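Local coordinates for cell division control protein Cdc48 (Mycobacterium smegmatis, PDB 5E7P) that binds adenine nucleotides and probably hydrolyses ATP, as a Cdc48-type AAA ATPase with two nucleotide sites in one chain, at residues Asp686-Ala691 / Thr725-Leu730; Tyr525-Cys530 / Ala733-Leu738. One frame throughout, in Å; residues are numbered along the deposited sequence.

Interaction 1: Asp686-Ala691 / Thr725-Leu730; sequences DGYSAA and TVRPSL. With ADP (adenosine-5'-diphosphate), chain D.
The phenol of Y688 reaches across to the backbone of V726, its OH donating a 2.7 Å hydrogen bond to V726 O in the plane of that carbonyl. Y688 CB points away, CG beside the backbone N (chi1 -79°), but the ring makes contact: P728 N and R727 O stand over the rim of one face, P728 CD rests 3.6 Å from Y688 CE1, and V726 CG1 meets Y688 CE2. Tyrosine suits a place needing both a flat apolar surface and a terminal donor. The backbone joins further on, where G687 O accepts from L730 N at 3.1 Å (N-H...O 162°) and, weakly, from S729 N. At G687, phi is 96°, where a side chain would meet the preceding carbonyl O, so glycine fits. L730 wraps the G687 carbonyl, CD1 lying 3.5 Å from G687 O, and CD2 packs on S689 CB. S689 N-caps helix 690-707; D692 OD2 accepts from S729 OG and from S689 N, the latter the returning half of a capping box that suits serine and aspartate here. A690 CB lies 3.3 Å from ADP N7. Bonds to main-chain carbonyls thus tie the loop after helix 716-725 to the helix start that lines the nucleotide pocket.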
loop_
_atom_site.group_PDB
_atom_site.type_symbol
_atom_site.label_atom_id
_atom_site.label_comp_id
_atom_site.label_asym_id
_atom_site.label_seq_id
_atom_site.Cartn_x
_atom_site.Cartn_y
_atom_site.Cartn_z
ATOM N N ASP A 686 -27.192 18.374 -12.866
ATOM C CA ASP A 686 -27.301 17.418 -13.960
ATOM C C ASP A 686 -26.119 17.594 -14.912
ATOM O O ASP A 686 -25.768 18.717 -15.278
ATOM C CB ASP A 686 -28.625 17.601 -14.706
ATOM C CG ASP A 686 -28.979 16.404 -15.573
ATOM O OD1 ASP A 686 -29.429 15.377 -15.016
ATOM O OD2 ASP A 686 -28.812 16.490 -16.809
ATOM N N GLY A 687 -25.496 16.484 -15.297
ATOM C CA GLY A 687 -24.344 16.528 -16.179
ATOM C C GLY A 687 -23.033 16.485 -15.418
ATOM O O GLY A 687 -21.965 16.320 -16.006
ATOM N N TYR A 688 -23.112 16.641 -14.101
ATOM C CA TYR A 688 -21.936 16.523 -13.248
ATOM C C TYR A 688 -21.681 15.064 -12.885
ATOM O O TYR A 688 -22.547 14.397 -12.316
ATOM C CB TYR A 688 -22.108 17.350 -11.972
ATOM C CG TYR A 688 -21.869 18.830 -12.154
ATOM C CD1 TYR A 688 -22.740 19.608 -12.905
ATOM C CD2 TYR A 688 -20.775 19.451 -11.568
ATOM C CE1 TYR A 688 -22.520 20.963 -13.075
ATOM C CE2 TYR A 688 -20.549 20.802 -11.729
ATOM C CZ TYR A 688 -21.425 21.553 -12.483
ATOM O OH TYR A 688 -21.200 22.897 -12.644
ATOM N N SER A 689 -20.493 14.571 -13.215
ATOM C CA SER A 689 -20.095 13.228 -12.820
ATOM C C SER A 689 -19.790 13.224 -11.329
ATOM O O SER A 689 -19.831 14.271 -10.677
ATOM C CB SER A 689 -18.858 12.779 -13.594
ATOM O OG SER A 689 -17.706 13.472 -13.144
ATOM N N ALA A 690 -19.484 12.048 -10.793
ATOM C CA ALA A 690 -19.120 11.923 -9.389
ATOM C C ALA A 690 -17.881 12.762 -9.081
ATOM O O ALA A 690 -17.834 13.475 -8.078
ATOM C CB ALA A 690 -18.879 10.454 -9.026
ATOM N N ALA A 691 -16.884 12.673 -9.955
ATOM C CA ALA A 691 -15.653 13.438 -9.793
ATOM C C ALA A 691 -15.926 14.939 -9.866
ATOM O O ALA A 691 -15.304 15.725 -9.152
ATOM C CB ALA A 691 -14.616 13.022 -10.842
ATOM N N THR A 725 -16.033 27.629 -12.550
ATOM C CA THR A 725 -14.810 26.932 -12.944
ATOM C C THR A 725 -15.017 25.421 -13.039
ATOM O O THR A 725 -14.384 24.753 -13.858
ATOM C CB THR A 725 -13.641 27.233 -11.985
ATOM O OG1 THR A 725 -13.911 26.664 -10.698
ATOM C CG2 THR A 725 -13.440 28.734 -11.843
ATOM N N VAL A 726 -15.899 24.883 -12.202
ATOM C CA VAL A 726 -16.211 23.458 -12.243
ATOM C C VAL A 726 -17.464 23.204 -13.078
ATOM O O VAL A 726 -18.589 23.404 -12.617
ATOM C CB VAL A 726 -16.398 22.870 -10.834
ATOM C CG1 VAL A 726 -16.641 21.371 -10.917
ATOM C CG2 VAL A 726 -15.181 23.171 -9.969
ATOM N N ARG A 727 -17.255 22.756 -14.311
ATOM C CA ARG A 727 -18.340 22.599 -15.272
ATOM C C ARG A 727 -18.782 21.142 -15.393
ATOM O O ARG A 727 -18.046 20.238 -15.005
ATOM C CB ARG A 727 -17.898 23.139 -16.637
ATOM C CG ARG A 727 -17.447 24.589 -16.607
ATOM C CD ARG A 727 -18.487 25.465 -15.931
ATOM N NE ARG A 727 -19.783 25.393 -16.600
ATOM C CZ ARG A 727 -20.935 25.750 -16.039
ATOM N NH1 ARG A 727 -20.956 26.199 -14.790
ATOM N NH2 ARG A 727 -22.067 25.652 -16.723
ATOM N N PRO A 728 -19.997 20.911 -15.922
ATOM C CA PRO A 728 -20.432 19.535 -16.199
ATOM C C PRO A 728 -19.579 18.901 -17.297
ATOM O O PRO A 728 -19.226 19.578 -18.265
ATOM C CB PRO A 728 -21.879 19.714 -16.678
ATOM C CG PRO A 728 -21.960 21.140 -17.137
ATOM C CD PRO A 728 -21.059 21.890 -16.213
ATOM N N SER A 729 -19.256 17.618 -17.149
ATOM C CA SER A 729 -18.357 16.949 -18.084
ATOM C C SER A 729 -19.021 15.824 -18.878
ATOM O O SER A 729 -18.467 15.350 -19.869
ATOM C CB SER A 729 -17.131 16.413 -17.343
ATOM O OG SER A 729 -17.517 15.500 -16.330
ATOM N N LEU A 730 -20.205 15.404 -18.449
ATOM C CA LEU A 730 -20.883 14.269 -19.073
ATOM C C LEU A 730 -21.535 14.596 -20.417
ATOM O O LEU A 730 -22.267 15.579 -20.546
ATOM C CB LEU A 730 -21.925 13.689 -18.117
ATOM C CG LEU A 730 -21.383 13.106 -16.810
ATOM C CD1 LEU A 730 -22.511 12.903 -15.814
ATOM C CD2 LEU A 730 -20.656 11.799 -17.073
HETATM P PB ADP D . -12.638 6.618 -14.390
HETATM O O1B ADP D . -12.441 8.069 -14.755
HETATM O O2B ADP D . -11.606 5.707 -15.008
HETATM O O3B ADP D . -14.062 6.129 -14.536
HETATM P PA ADP D . -13.361 6.735 -11.617
HETATM O O1A ADP D . -14.735 6.945 -12.204
HETATM O O2A ADP D . -13.119 5.617 -10.639
HETATM O O3A ADP D . -12.287 6.577 -12.812
HETATM O "O5'" ADP D . -12.944 8.095 -10.864
HETATM C "C5'" ADP D . -11.749 8.179 -10.091
HETATM C "C4'" ADP D . -11.880 9.332 -9.100
HETATM O "O4'" ADP D . -13.210 9.862 -9.107
HETATM C "C3'" ADP D . -11.594 8.877 -7.678
HETATM O "O3'" ADP D . -10.282 9.274 -7.272
HETATM C "C2'" ADP D . -12.644 9.551 -6.819
HETATM O "O2'" ADP D . -12.053 10.601 -6.046
HETATM C "C1'" ADP D . -13.670 10.135 -7.778
HETATM N N9 ADP D . -14.958 9.440 -7.549
HETATM C C8 ADP D . -15.600 8.676 -8.452
HETATM N N7 ADP D . -16.753 8.172 -7.942
HETATM C C5 ADP D . -16.862 8.619 -6.680
HETATM C C6 ADP D . -17.841 8.463 -5.580
HETATM N N6 ADP D . -18.954 7.710 -5.743
HETATM N N1 ADP D . -17.584 9.095 -4.413
HETATM C C2 ADP D . -16.475 9.841 -4.249
HETATM N N3 ADP D . -15.543 10.028 -5.203
HETATM C C4 ADP D . -15.677 9.454 -6.422
#

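Interaction 2: Tyr525-Cys530 / Ala733-Leu738; sequences YGPPGC and AQVESL. With ADP (adenosine-5'-diphosphate), chain D.
ADP O1B accepts a 2.9 Å hydrogen bond from G529 N, nearly straight at 163°. The bond from C530 N to ADP O1A is weak, its angle only 115°, and G531 N and F534 N bond ADP as well. The run GPPGCGKT is a Walker A motif, the P-loop, and in such loops backbone N-H groups turned to the phosphates help offset their negative charge. Glycine suits position 529, where phi is positive (66°). Against helix 732-739 the loop offers mainly apolar contacts. L738 sends CD1 onto the peptide joining G526 to P527, 3.3 Å from P527 N and 3.5 Å from G526 C, and the same methyl lies 3.7 Å from P527 CD. Leucine is apt here because a single apolar methyl, carried out from the helix, lies over both the peptide and the proline ring atom. V735, one helical turn earlier, adds a looser touch, CG2 standing 4.3 Å from P527 CG. P527 has no N-H at the junction that L738 covers, so the methyl does not bury an amide donor there. The Y525 ring meets the helix by its edge, CE2 lying 3.4 Å from L738 O near the ring plane, and F741 packs edge-to-face with that ring. Y525 closes strand 521-525, and its backbone is hydrogen-bonded to V649 of strand 645-650 and V651 just after it. From that strand F650 touches both P527 and L738, while P653 and P632 meet V735 and L738 from loops. Helix 732-739 therefore packs where the central parallel sheet gives way to the P-loop, which is followed by helix 534-539, with F534 at its start.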
loop_
_atom_site.group_PDB
_atom_site.type_symbol
_atom_site.label_atom_id
_atom_site.label_comp_id
_atom_site.label_asym_id
_atom_site.label_seq_id
_atom_site.Cartn_x
_atom_site.Cartn_y
_atom_site.Cartn_z
ATOM N N TYR A 525 -18.270 -1.102 -16.735
ATOM C CA TYR A 525 -18.104 0.001 -17.679
ATOM C C TYR A 525 -19.031 1.178 -17.394
ATOM O O TYR A 525 -20.197 1.001 -17.036
ATOM C CB TYR A 525 -18.297 -0.484 -19.121
ATOM C CG TYR A 525 -19.665 -1.072 -19.390
ATOM C CD1 TYR A 525 -19.916 -2.422 -19.175
ATOM C CD2 TYR A 525 -20.703 -0.278 -19.854
ATOM C CE1 TYR A 525 -21.162 -2.961 -19.415
ATOM C CE2 TYR A 525 -21.950 -0.808 -20.097
ATOM C CZ TYR A 525 -22.176 -2.150 -19.876
ATOM O OH TYR A 525 -23.420 -2.684 -20.117
ATOM N N GLY A 526 -18.499 2.381 -17.563
ATOM C CA GLY A 526 -19.280 3.592 -17.395
ATOM C C GLY A 526 -18.507 4.806 -17.865
ATOM O O GLY A 526 -17.326 4.699 -18.192
ATOM N N PRO A 527 -19.171 5.971 -17.908
ATOM C CA PRO A 527 -18.511 7.226 -18.283
ATOM C C PRO A 527 -17.455 7.605 -17.252
ATOM O O PRO A 527 -17.567 7.194 -16.097
ATOM C CB PRO A 527 -19.660 8.239 -18.277
ATOM C CG PRO A 527 -20.685 7.649 -17.371
ATOM C CD PRO A 527 -20.585 6.170 -17.552
ATOM N N PRO A 528 -16.432 8.371 -17.667
ATOM C CA PRO A 528 -15.323 8.752 -16.784
ATOM C C PRO A 528 -15.789 9.525 -15.554
ATOM O O PRO A 528 -16.814 10.207 -15.598
ATOM C CB PRO A 528 -14.466 9.662 -17.672
ATOM C CG PRO A 528 -14.803 9.261 -19.063
ATOM C CD PRO A 528 -16.254 8.900 -19.030
ATOM N N GLY A 529 -15.032 9.409 -14.468
ATOM C CA GLY A 529 -15.312 10.140 -13.246
ATOM C C GLY A 529 -16.598 9.733 -12.554
ATOM O O GLY A 529 -17.227 10.549 -11.883
ATOM N N CYS A 530 -16.987 8.470 -12.704
ATOM C CA CYS A 530 -18.214 7.977 -12.087
ATOM C C CYS A 530 -17.963 6.828 -11.114
ATOM O O CYS A 530 -18.904 6.255 -10.561
ATOM C CB CYS A 530 -19.224 7.565 -13.154
ATOM S SG CYS A 530 -19.833 8.950 -14.126
ATOM N N ALA A 733 -25.009 11.995 -25.082
ATOM C CA ALA A 733 -25.002 11.064 -26.203
ATOM C C ALA A 733 -24.108 9.866 -25.903
ATOM O O ALA A 733 -24.478 8.720 -26.166
ATOM C CB ALA A 733 -24.549 11.764 -27.474
ATOM N N GLN A 734 -22.931 10.137 -25.347
ATOM C CA GLN A 734 -21.991 9.082 -24.985
ATOM C C GLN A 734 -22.503 8.267 -23.802
ATOM O O GLN A 734 -22.252 7.066 -23.712
ATOM C CB GLN A 734 -20.611 9.665 -24.676
ATOM C CG GLN A 734 -19.959 10.353 -25.864
ATOM C CD GLN A 734 -18.506 10.712 -25.614
ATOM O OE1 GLN A 734 -18.203 11.640 -24.862
ATOM N NE2 GLN A 734 -17.597 9.973 -26.244
ATOM N N VAL A 735 -23.218 8.929 -22.899
ATOM C CA VAL A 735 -23.831 8.248 -21.765
ATOM C C VAL A 735 -24.929 7.316 -22.264
ATOM O O VAL A 735 -25.079 6.192 -21.777
ATOM C CB VAL A 735 -24.400 9.252 -20.740
ATOM C CG1 VAL A 735 -25.346 8.558 -19.765
ATOM C CG2 VAL A 735 -23.269 9.942 -19.992
ATOM N N GLU A 736 -25.683 7.786 -23.251
ATOM C CA GLU A 736 -26.721 6.977 -23.876
ATOM C C GLU A 736 -26.093 5.789 -24.597
ATOM O O GLU A 736 -26.623 4.678 -24.569
ATOM C CB GLU A 736 -27.530 7.817 -24.866
ATOM C CG GLU A 736 -28.884 7.227 -25.221
ATOM C CD GLU A 736 -29.879 7.326 -24.079
ATOM O OE1 GLU A 736 -30.883 6.580 -24.094
ATOM O OE2 GLU A 736 -29.663 8.157 -23.168
ATOM N N SER A 737 -24.954 6.034 -25.237
ATOM C CA SER A 737 -24.249 5.005 -25.991
ATOM C C SER A 737 -23.756 3.866 -25.093
ATOM O O SER A 737 -23.726 2.707 -25.505
ATOM C CB SER A 737 -23.075 5.623 -26.753
ATOM O OG SER A 737 -22.454 4.672 -27.599
ATOM N N LEU A 738 -23.370 4.202 -23.866
ATOM C CA LEU A 738 -22.897 3.205 -22.915
ATOM C C LEU A 738 -24.049 2.415 -22.310
ATOM O O LEU A 738 -23.930 1.215 -22.066
ATOM C CB LEU A 738 -22.084 3.865 -21.801
ATOM C CG LEU A 738 -20.753 4.491 -22.205
ATOM C CD1 LEU A 738 -20.026 5.015 -20.985
ATOM C CD2 LEU A 738 -19.906 3.475 -22.944
HETATM P PB ADP D . -12.638 6.618 -14.390
HETATM O O1B ADP D . -12.441 8.069 -14.755
HETATM O O2B ADP D . -11.606 5.707 -15.008
HETATM O O3B ADP D . -14.062 6.129 -14.536
HETATM P PA ADP D . -13.361 6.735 -11.617
HETATM O O1A ADP D . -14.735 6.945 -12.204
HETATM O O2A ADP D . -13.119 5.617 -10.639
HETATM O O3A ADP D . -12.287 6.577 -12.812
HETATM O "O5'" ADP D . -12.944 8.095 -10.864
HETATM C "C5'" ADP D . -11.749 8.179 -10.091
HETATM C "C4'" ADP D . -11.880 9.332 -9.100
HETATM O "O4'" ADP D . -13.210 9.862 -9.107
HETATM C "C3'" ADP D . -11.594 8.877 -7.678
HETATM O "O3'" ADP D . -10.282 9.274 -7.272
HETATM C "C2'" ADP D . -12.644 9.551 -6.819
HETATM O "O2'" ADP D . -12.053 10.601 -6.046
HETATM C "C1'" ADP D . -13.670 10.135 -7.778
HETATM N N9 ADP D . -14.958 9.440 -7.549
HETATM C C8 ADP D . -15.600 8.676 -8.452
HETATM N N7 ADP D . -16.753 8.172 -7.942
HETATM C C5 ADP D . -16.862 8.619 -6.680
HETATM C C6 ADP D . -17.841 8.463 -5.580
HETATM N N6 ADP D . -18.954 7.710 -5.743
HETATM N N1 ADP D . -17.584 9.095 -4.413
HETATM C C2 ADP D . -16.475 9.841 -4.249
HETATM N N3 ADP D . -15.543 10.028 -5.203
HETATM C C4 ADP D . -15.677 9.454 -6.422
#

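Overall arrangement
The two contacts, centred about 13 Å apart, meet beside one ADP in the second AAA module. Along the chain the order is 525-530, 686-691, 725-730, 733-738, so interaction 1 falls wholly between the halves of interaction 2. The P-loop leaves the parallel sheet at strand 521-525, whereas 686-691 leads into helix 690-707 of the lid region. They touch directly: A691 N probably donates a hydrogen bond to G529 O at 2.9 Å. L730 of interaction 1 also packs on P527 of interaction 2. The C-terminal chain thus runs from the lid back to the nucleotide-binding core, linking two parts of the module that border the same nucleotide.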